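Local coordinates for antifreeze protein (Marinomonas primoryensis, PDB 5JUH) that is the C-terminal RTX domain of a giant type I-secreted adhesin that binds its Antarctic bacterium to diatoms and ice, at residues A[152-155]-A[156-159]; A[180-183]-A[184-188]; A[189-193]-A[194-198]. All blocks are in the same frame, centred on the assembly; numbering follows the deposited sequence.

Contact 1: A[152-155]-A[156-159]; sequences KVTD and GHVK
The imidazole of H157 and the hydroxyl of T154 meet at the turn end of the hairpin: T154 OG1 comes to 3.4 Å from H157 CB, approaching the ring obliquely, while the carbonyl oxygen of D155 lies at the ring edge, near its plane, 4.0 Å from H157 CD2. H157 ND1 is hydrogen-bonded to D164, whose carboxylate also forms a salt bridge with K159. T154 OG1 sits between the backbone N and the carbonyl carbon (chi1 58°), and from there it shares a water with the backbone. That water donates to K152 O, lies 2.9 Å from T154 OG1, and reaches H157 O weakly. The arrangement is a beta hairpin with a two-residue loop, a type II turn from T154 to H157 joining the strand segments 152-154 and 157-159, which run antiparallel at 172°. G156 takes the third position of the turn, with the positive phi that suits glycine there. The bonds from T154 N to H157 O, at 2.9 Å, and from H157 N back to T154 O are both nearly straight, the second being longer at 3.2 Å. K152 N to K159 O and K159 N to K152 O, both 2.9 Å, form the next hydrogen-bonded pair. Between these two hydrogen-bonded pairs V153 and V158 face each other without backbone bonds, V153 CG1 and V158 CG2 4.4 Å apart on the buried face, where both residues also pack on I188.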
# COMPACT_ATOMS: atom_id res chain seq x y z
N LYS A 152 7.08 3.16 -5.45
CA LYS A 152 6.75 3.46 -6.82
C LYS A 152 5.31 3.04 -7.04
O LYS A 152 4.98 1.83 -7.05
CB LYS A 152 7.70 2.75 -7.75
CG LYS A 152 9.12 3.22 -7.60
CD LYS A 152 9.70 3.78 -8.84
CE LYS A 152 10.91 4.67 -8.66
NZ LYS A 152 11.63 4.38 -7.33
N VAL A 153 4.45 4.04 -7.29
CA VAL A 153 2.99 3.81 -7.46
C VAL A 153 2.65 4.01 -8.92
O VAL A 153 2.97 5.08 -9.49
CB VAL A 153 2.21 4.78 -6.60
CG1 VAL A 153 0.78 4.42 -6.69
CG2 VAL A 153 2.72 4.67 -5.15
N THR A 154 2.03 2.99 -9.55
CA THR A 154 1.56 3.15 -10.92
C THR A 154 0.17 2.59 -10.99
O THR A 154 -0.36 2.10 -10.00
CB THR A 154 2.51 2.50 -11.94
OG1 THR A 154 2.63 1.10 -11.58
CG2 THR A 154 3.83 3.19 -11.93
N ASP A 155 -0.48 2.67 -12.16
CA ASP A 155 -1.85 2.20 -12.22
C ASP A 155 -1.97 0.68 -12.03
O ASP A 155 -1.72 -0.08 -12.95
CB ASP A 155 -2.51 2.60 -13.57
CG ASP A 155 -3.93 2.21 -13.66
OD1 ASP A 155 -4.53 1.78 -12.62
OD2 ASP A 155 -4.51 2.52 -14.79
N GLY A 156 -2.36 0.26 -10.87
CA GLY A 156 -2.50 -1.19 -10.52
C GLY A 156 -1.32 -1.86 -9.89
O GLY A 156 -1.37 -3.08 -9.67
N HIS A 157 -0.29 -1.04 -9.61
CA HIS A 157 0.89 -1.60 -8.99
C HIS A 157 1.44 -0.63 -7.92
O HIS A 157 1.47 0.59 -8.10
CB HIS A 157 2.04 -1.86 -9.98
CG HIS A 157 1.73 -2.93 -10.96
ND1 HIS A 157 2.12 -4.24 -10.74
CD2 HIS A 157 0.98 -2.90 -12.06
CE1 HIS A 157 1.61 -4.98 -11.69
NE2 HIS A 157 0.90 -4.20 -12.48
N VAL A 158 2.03 -1.26 -6.89
CA VAL A 158 2.82 -0.51 -5.91
C VAL A 158 4.05 -1.36 -5.65
O VAL A 158 3.94 -2.56 -5.29
CB VAL A 158 2.00 -0.30 -4.59
CG1 VAL A 158 2.82 0.42 -3.54
CG2 VAL A 158 0.72 0.47 -4.86
N LYS A 159 5.21 -0.76 -5.79
CA LYS A 159 6.47 -1.49 -5.73
C LYS A 159 7.38 -0.81 -4.72
O LYS A 159 7.41 0.38 -4.67
CB LYS A 159 7.15 -1.58 -7.10
CG LYS A 159 6.30 -2.40 -8.09
CD LYS A 159 7.05 -2.40 -9.39
CE LYS A 159 6.20 -2.89 -10.52
NZ LYS A 159 6.11 -4.28 -10.70
O HOH W 1 4.58 0.50 -9.54

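Contact 2: A[180-183]-A[184-188]; sequences DGVT and TADSI. With CA (calcium ion), chain B.
The backbone from T183 to D186 makes a type I beta turn, closed by D186 N donating to T183 O at 2.9 Å. Just before it, G181 adopts a positive phi and turns its carbonyl oxygen onto a calcium ion, 2.3 Å away. The D186 carboxylate grips the same ion with both oxygens, OD1 and OD2 each 2.4 Å from the calcium. D186 OD2 works twice: its anti lone pair, directed away from OD1, accepts the N-H of T183 at 2.9 Å, which helps fix the rotation of the carboxylate. T183 OG1 lies between its backbone N and carbonyl carbon (chi1 77°), where it takes the N-H of A185 at 3.1 Å in an ST turn and holds a water 2.8 Å away that is itself a calcium ligand. The hydroxyl thus acts as a second-shell group. The positive ion probably favours the charged form of the carboxylate. D175, N177 and V179 complete the site. V182 packs on D155 and I201, and D186 is backbone hydrogen-bonded to I201. This surface loop, which follows strand 163-168, leads directly into strand 187-192, beside strand 195-200.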
# COMPACT_ATOMS: atom_id res chain seq x y z
N ASP A 180 -10.32 12.07 -14.67
CA ASP A 180 -9.26 11.76 -15.66
C ASP A 180 -8.72 10.32 -15.63
O ASP A 180 -7.63 10.08 -16.10
CB ASP A 180 -8.09 12.76 -15.55
CG ASP A 180 -8.53 14.17 -15.66
OD1 ASP A 180 -9.19 14.47 -16.65
OD2 ASP A 180 -8.20 15.04 -14.75
N GLY A 181 -9.51 9.40 -15.09
CA GLY A 181 -9.03 8.07 -14.77
C GLY A 181 -7.83 8.10 -13.95
O GLY A 181 -7.78 8.78 -12.95
N VAL A 182 -6.88 7.25 -14.26
CA VAL A 182 -5.64 7.18 -13.50
C VAL A 182 -4.48 7.93 -14.13
O VAL A 182 -4.12 7.60 -15.25
CB VAL A 182 -5.29 5.72 -13.09
CG1 VAL A 182 -4.00 5.71 -12.28
CG2 VAL A 182 -6.43 5.04 -12.36
N THR A 183 -3.97 9.00 -13.48
CA THR A 183 -2.81 9.77 -13.94
C THR A 183 -1.83 10.12 -12.79
O THR A 183 -2.09 9.76 -11.61
CB THR A 183 -3.28 11.11 -14.58
OG1 THR A 183 -3.63 12.02 -13.49
CG2 THR A 183 -4.48 10.96 -15.50
N THR A 184 -0.75 10.79 -13.09
CA THR A 184 0.15 11.28 -12.09
C THR A 184 -0.44 12.23 -11.04
O THR A 184 0.23 12.48 -10.04
CB THR A 184 1.42 11.86 -12.68
OG1 THR A 184 1.04 12.99 -13.47
CG2 THR A 184 2.15 10.90 -13.46
N ALA A 185 -1.65 12.71 -11.27
CA ALA A 185 -2.30 13.57 -10.27
C ALA A 185 -2.90 12.73 -9.18
O ALA A 185 -3.16 13.22 -8.12
CB ALA A 185 -3.41 14.38 -10.92
N ASP A 186 -3.13 11.45 -9.46
CA ASP A 186 -3.66 10.52 -8.43
C ASP A 186 -2.56 10.12 -7.47
O ASP A 186 -1.33 10.23 -7.71
CB ASP A 186 -4.24 9.29 -9.14
CG ASP A 186 -5.58 9.60 -9.90
OD1 ASP A 186 -6.56 10.01 -9.32
OD2 ASP A 186 -5.55 9.40 -11.14
N SER A 187 -3.03 9.66 -6.31
CA SER A 187 -2.10 9.20 -5.28
C SER A 187 -2.71 8.10 -4.47
O SER A 187 -3.93 7.83 -4.49
CB SER A 187 -1.70 10.38 -4.34
OG SER A 187 -2.90 10.88 -3.71
N ILE A 188 -1.83 7.43 -3.72
CA ILE A 188 -2.29 6.41 -2.75
C ILE A 188 -1.88 6.82 -1.37
O ILE A 188 -0.84 7.52 -1.20
CB ILE A 188 -1.78 4.99 -3.06
CG1 ILE A 188 -0.34 4.87 -2.94
CG2 ILE A 188 -2.37 4.46 -4.35
CD1 ILE A 188 0.07 3.42 -2.67
CA CA B . -7.71 10.47 -11.41
O HOH W 2 -6.09 12.11 -12.23

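Contact 3: A[189-193]-A[194-198]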
# COMPACT_ATOMS: atom_id res chain seq x y z
N LYS A 189 -2.64 6.36 -0.40
CA LYS A 189 -2.34 6.57 1.00
C LYS A 189 -1.40 5.43 1.51
O LYS A 189 -1.76 4.26 1.39
CB LYS A 189 -3.59 6.65 1.79
CG LYS A 189 -4.43 7.83 1.37
CD LYS A 189 -5.60 8.13 2.28
CE LYS A 189 -6.63 7.04 2.18
NZ LYS A 189 -7.95 7.49 2.83
N VAL A 190 -0.23 5.79 2.02
CA VAL A 190 0.77 4.86 2.48
C VAL A 190 1.04 5.18 3.94
O VAL A 190 1.24 6.37 4.30
CB VAL A 190 2.07 4.99 1.71
CG1 VAL A 190 3.18 4.20 2.32
CG2 VAL A 190 1.85 4.70 0.26
N ILE A 191 0.97 4.14 4.78
CA ILE A 191 1.23 4.25 6.22
C ILE A 191 2.66 3.70 6.51
O ILE A 191 3.06 2.67 6.01
CB ILE A 191 0.19 3.51 7.03
CG1 ILE A 191 -1.18 4.26 6.85
CG2 ILE A 191 0.56 3.48 8.49
CD1 ILE A 191 -2.34 3.38 7.18
N TYR A 192 3.43 4.51 7.23
CA TYR A 192 4.74 4.12 7.69
C TYR A 192 4.81 4.55 9.18
O TYR A 192 4.58 5.70 9.53
CB TYR A 192 5.82 4.85 6.91
CG TYR A 192 7.25 4.53 7.33
CD1 TYR A 192 7.82 3.39 6.94
CD2 TYR A 192 8.00 5.34 8.19
CE1 TYR A 192 9.10 3.06 7.33
CE2 TYR A 192 9.24 5.00 8.55
CZ TYR A 192 9.78 3.86 8.12
OH TYR A 192 11.14 3.51 8.45
N ASN A 193 5.04 3.55 10.03
CA ASN A 193 5.08 3.83 11.50
C ASN A 193 3.83 4.60 11.99
O ASN A 193 3.95 5.53 12.74
CB ASN A 193 6.37 4.54 11.83
CG ASN A 193 7.57 3.65 11.80
OD1 ASN A 193 7.51 2.45 11.92
ND2 ASN A 193 8.72 4.29 11.80
N ASN A 194 2.64 4.08 11.63
CA ASN A 194 1.39 4.61 12.11
C ASN A 194 1.05 6.03 11.75
O ASN A 194 0.19 6.62 12.35
CB ASN A 194 1.17 4.38 13.61
CG ASN A 194 1.49 2.97 14.00
OD1 ASN A 194 2.42 2.71 14.73
ND2 ASN A 194 0.75 2.09 13.51
N GLU A 195 1.66 6.56 10.74
CA GLU A 195 1.32 7.89 10.21
C GLU A 195 1.17 7.72 8.67
O GLU A 195 1.76 6.87 8.06
CB GLU A 195 2.43 8.90 10.55
CG GLU A 195 2.26 9.25 12.09
CD GLU A 195 3.19 10.23 12.74
OE1 GLU A 195 2.87 10.96 13.83
OE2 GLU A 195 4.30 10.14 12.17
N GLU A 196 0.29 8.57 8.12
CA GLU A 196 -0.16 8.39 6.74
C GLU A 196 0.37 9.51 5.83
O GLU A 196 0.40 10.70 6.19
CB GLU A 196 -1.67 8.33 6.75
CG GLU A 196 -2.20 7.92 5.37
CD GLU A 196 -3.65 7.56 5.46
OE1 GLU A 196 -4.55 8.39 5.51
OE2 GLU A 196 -3.86 6.31 5.48
N TYR A 197 0.68 9.08 4.61
CA TYR A 197 1.24 9.90 3.57
C TYR A 197 0.62 9.67 2.23
O TYR A 197 0.18 8.59 2.01
CB TYR A 197 2.76 9.56 3.43
CG TYR A 197 3.49 9.77 4.75
CD1 TYR A 197 3.49 8.75 5.74
CD2 TYR A 197 4.17 10.92 5.03
CE1 TYR A 197 4.11 8.92 6.94
CE2 TYR A 197 4.82 11.10 6.22
CZ TYR A 197 4.76 10.13 7.20
OH TYR A 197 5.41 10.33 8.37
N SER A 198 0.48 10.73 1.38
CA SER A 198 -0.09 10.58 0.07
C SER A 198 1.02 10.58 -0.96
O SER A 198 1.73 11.55 -1.06
CB SER A 198 -1.08 11.73 -0.21
OG SER A 198 -2.27 11.38 0.47
O HOH W 3 5.92 8.14 9.96
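A beta hairpin with a type I' turn from Y192 to E195 joins strands 187-192 and 195-200, and N193 and N194 fill its two central positions with the positive phi angles that such a turn requires. Four backbone bonds hold the arms: V190 N to Y197 O and Y197 N to V190 O, each 2.8 Å, while Y192 N reaches E195 O at 3.0 Å and E195 N returns to Y192 O at 3.3 Å. On one face the extended side chain of E196, its CG anti to the backbone N (chi1 -171°), lays its carboxylate across two neighbours. E196 OE1 lies 3.4 Å from K189 CD, and OE2 lies 3.6 Å from I191 CG1. The ammonium of K189 stays beyond salt-bridge distance and bonds instead to E118 O. On the other face V190 O lies at the edge of the Y197 ring, in its plane, and a water at the same edge joins Y197 OH to Y192 O, 2.8 Å from each. The Y197 side chain packs on helix 140-150, Y192 OH bonds to P134 O, and the backbone of I191 bonds to L121 and L123, joining the hairpin to strand 120-122.

From the N-terminal side, the chain first leaves helix 140-150 and reverses at contact 1, whose hairpin forms the outer edge of the six-stranded mixed sheet beside strand 163-168. After strand 163-168 comes a calcium-bound loop, and contact 2 closes it as the chain enters strand 187-192; contact 3 then turns that strand back at the edge of the five-stranded mixed sheet. The three lie in series, none enclosing or crossing another. Between contacts 1 and 2 the packing of I188 joins the two sheets, and their loops touch beside it, whereas contacts 2 and 3 share strand 187-192 and meet at S187 and S198.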